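Local coordinates for L-threonine-O-3-phosphate decarboxylase (PDB 3FKD), which catalyses the decarboxylation of L-threonine O-3-phosphate, probably with pyridoxal 5'-phosphate as cofactor, at the interface of chains A and B. Coordinates in Å, arbitrary orientation; residue numbers count along the deposited sequence, not the author numbering. Chains: chain A/B, L-threonine-O-3-phosphate decarboxylase.

The interface of chains A and B. Residues chain A 43-45, 229-231; chain B 34, 37, 201, 203-204, 231.
The guanidinium of A:Arg45 meets the carboxylate of B:Glu34 obliquely, their planes 42° apart. B:Glu34 OE2 lies off the NE/NH2 edge of the guanidinium, raised to one side of its plane, and forms a salt bridge 3.1 Å from A:Arg45 NH2. Neither NE nor NH2 aims an N-H at it, so the pairing is probably mainly electrostatic rather than a bidentate hydrogen-bonded clamp. Both side chains are extended and cross at about a right angle. Both backbone polar atoms of B:Gly203, N and O, bond to chain A. B:Gly203 N donates to the carbonyl O of A:Ile44 (2.7 Å), approaching from well above the carbonyl plane. B:Gly203 O accepts in plane from A:Ala230 N at 3.1 Å, almost straight, which caps the first turn of helix 230-241. The A:Ala230 methyl rests against the same glycine. Between these polar ties A:Ile44 lies side by side with B:Leu204, CG2 packing on CD1 at 3.3 Å. A:Ile44 CG1 stands between backbone N and carbonyl carbon (chi1 65°), and A:Ile44 CD1 meets B:Leu37 CD2 tip to tip at 3.9 Å. A:Leu231 CD1 also borders B:Leu204 CD1 at 4.1 Å. The two-fold repeats this set with the chains exchanged. The patch joins the 3-10 helix 41-45 and the start of helix 230-241 of one subunit to helix 31-39 and residues 201-204 of the other, and probably stabilises the dimer typical of this aminotransferase-like family.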
loop_
_atom_site.group_PDB
_atom_site.type_symbol
_atom_site.label_atom_id
_atom_site.label_comp_id
_atom_site.label_asym_id
_atom_site.label_seq_id
_atom_site.Cartn_x
_atom_site.Cartn_y
_atom_site.Cartn_z
ATOM N N CYS A 43 -17.141 1.019 -4.474
ATOM C CA CYS A 43 -16.277 1.140 -3.309
ATOM C C CYS A 43 -15.019 1.989 -3.583
ATOM O O CYS A 43 -14.455 2.531 -2.647
ATOM C CB CYS A 43 -15.879 -0.232 -2.764
ATOM S SG CYS A 43 -14.519 -1.044 -3.673
ATOM N N ILE A 44 -14.592 2.129 -4.844
ATOM C CA ILE A 44 -13.425 2.961 -5.137
ATOM C C ILE A 44 -13.663 4.483 -4.926
ATOM O O ILE A 44 -12.714 5.296 -4.896
ATOM C CB ILE A 44 -12.879 2.746 -6.570
ATOM C CG1 ILE A 44 -13.894 3.195 -7.617
ATOM C CG2 ILE A 44 -12.488 1.309 -6.810
ATOM C CD1 ILE A 44 -13.433 2.942 -9.059
ATOM N N ARG A 45 -14.939 4.847 -4.806
ATOM C CA ARG A 45 -15.393 6.238 -4.672
ATOM C C ARG A 45 -15.442 6.664 -3.217
ATOM O O ARG A 45 -15.636 7.836 -2.925
ATOM C CB ARG A 45 -16.820 6.391 -5.235
ATOM C CG ARG A 45 -16.937 6.285 -6.731
ATOM C CD ARG A 45 -18.353 5.987 -7.091
ATOM N NE ARG A 45 -18.520 5.941 -8.534
ATOM C CZ ARG A 45 -19.690 5.764 -9.138
ATOM N NH1 ARG A 45 -20.786 5.632 -8.402
ATOM N NH2 ARG A 45 -19.771 5.731 -10.472
ATOM N N ASN A 229 -6.478 -0.801 0.493
ATOM C CA ASN A 229 -7.436 -0.269 -0.451
ATOM C C ASN A 229 -8.782 -1.041 -0.473
ATOM O O ASN A 229 -8.869 -2.195 -0.017
ATOM C CB ASN A 229 -6.814 -0.147 -1.853
ATOM C CG ASN A 229 -6.579 -1.509 -2.519
ATOM O OD1 ASN A 229 -7.509 -2.105 -3.062
ATOM N ND2 ASN A 229 -5.333 -2.018 -2.439
ATOM N N ALA A 230 -9.805 -0.366 -1.006
ATOM C CA ALA A 230 -11.222 -0.731 -0.842
ATOM C C ALA A 230 -11.614 -2.001 -1.536
ATOM O O ALA A 230 -12.328 -2.810 -0.975
ATOM C CB ALA A 230 -12.163 0.434 -1.308
ATOM N N LEU A 231 -11.160 -2.159 -2.772
ATOM C CA LEU A 231 -11.447 -3.348 -3.553
ATOM C C LEU A 231 -10.799 -4.550 -2.925
ATOM O O LEU A 231 -11.381 -5.626 -2.969
ATOM C CB LEU A 231 -10.908 -3.213 -4.959
ATOM C CG LEU A 231 -11.719 -2.334 -5.888
ATOM C CD1 LEU A 231 -10.897 -2.159 -7.165
ATOM C CD2 LEU A 231 -13.157 -2.904 -6.157
ATOM N N GLU B 34 -14.744 3.330 -15.084
ATOM C CA GLU B 34 -15.206 2.037 -14.555
ATOM C C GLU B 34 -15.349 0.898 -15.577
ATOM O O GLU B 34 -15.032 -0.255 -15.253
ATOM C CB GLU B 34 -16.465 2.172 -13.691
ATOM C CG GLU B 34 -16.129 2.712 -12.329
ATOM C CD GLU B 34 -17.339 3.030 -11.469
ATOM O OE1 GLU B 34 -18.405 2.384 -11.672
ATOM O OE2 GLU B 34 -17.205 3.914 -10.577
ATOM N N LEU B 37 -11.808 -0.283 -15.917
ATOM C CA LEU B 37 -11.360 -1.127 -14.820
ATOM C C LEU B 37 -11.975 -2.545 -14.933
ATOM O O LEU B 37 -11.312 -3.559 -14.701
ATOM C CB LEU B 37 -11.713 -0.471 -13.497
ATOM C CG LEU B 37 -10.612 0.181 -12.650
ATOM C CD1 LEU B 37 -9.350 0.710 -13.420
ATOM C CD2 LEU B 37 -11.251 1.261 -11.752
ATOM N N ILE B 201 -11.791 9.024 -6.647
ATOM C CA ILE B 201 -11.389 7.665 -6.369
ATOM C C ILE B 201 -10.556 7.507 -5.086
ATOM O O ILE B 201 -9.490 6.893 -5.098
ATOM C CB ILE B 201 -10.649 7.038 -7.586
ATOM C CG1 ILE B 201 -9.479 7.923 -8.025
ATOM C CG2 ILE B 201 -11.634 6.777 -8.731
ATOM C CD1 ILE B 201 -8.650 7.353 -9.140
ATOM N N GLY B 203 -10.982 5.351 -2.853
ATOM C CA GLY B 203 -10.867 3.941 -2.492
ATOM C C GLY B 203 -9.695 3.211 -3.135
ATOM O O GLY B 203 -9.278 2.146 -2.693
ATOM N N LEU B 204 -9.150 3.804 -4.182
ATOM C CA LEU B 204 -8.021 3.229 -4.913
ATOM C C LEU B 204 -6.625 3.426 -4.250
ATOM O O LEU B 204 -5.735 2.636 -4.439
ATOM C CB LEU B 204 -8.034 3.752 -6.356
ATOM C CG LEU B 204 -8.525 2.848 -7.496
ATOM C CD1 LEU B 204 -9.233 1.576 -7.042
ATOM C CD2 LEU B 204 -9.350 3.637 -8.467
ATOM N N LEU B 231 -4.918 -2.045 -9.672
ATOM C CA LEU B 231 -6.089 -1.284 -10.146
ATOM C C LEU B 231 -5.851 0.223 -10.108
ATOM O O LEU B 231 -6.115 0.922 -11.090
ATOM C CB LEU B 231 -7.338 -1.657 -9.376
ATOM C CG LEU B 231 -7.876 -2.945 -9.984
ATOM C CD1 LEU B 231 -8.936 -3.616 -9.110
ATOM C CD2 LEU B 231 -8.376 -2.736 -11.442
#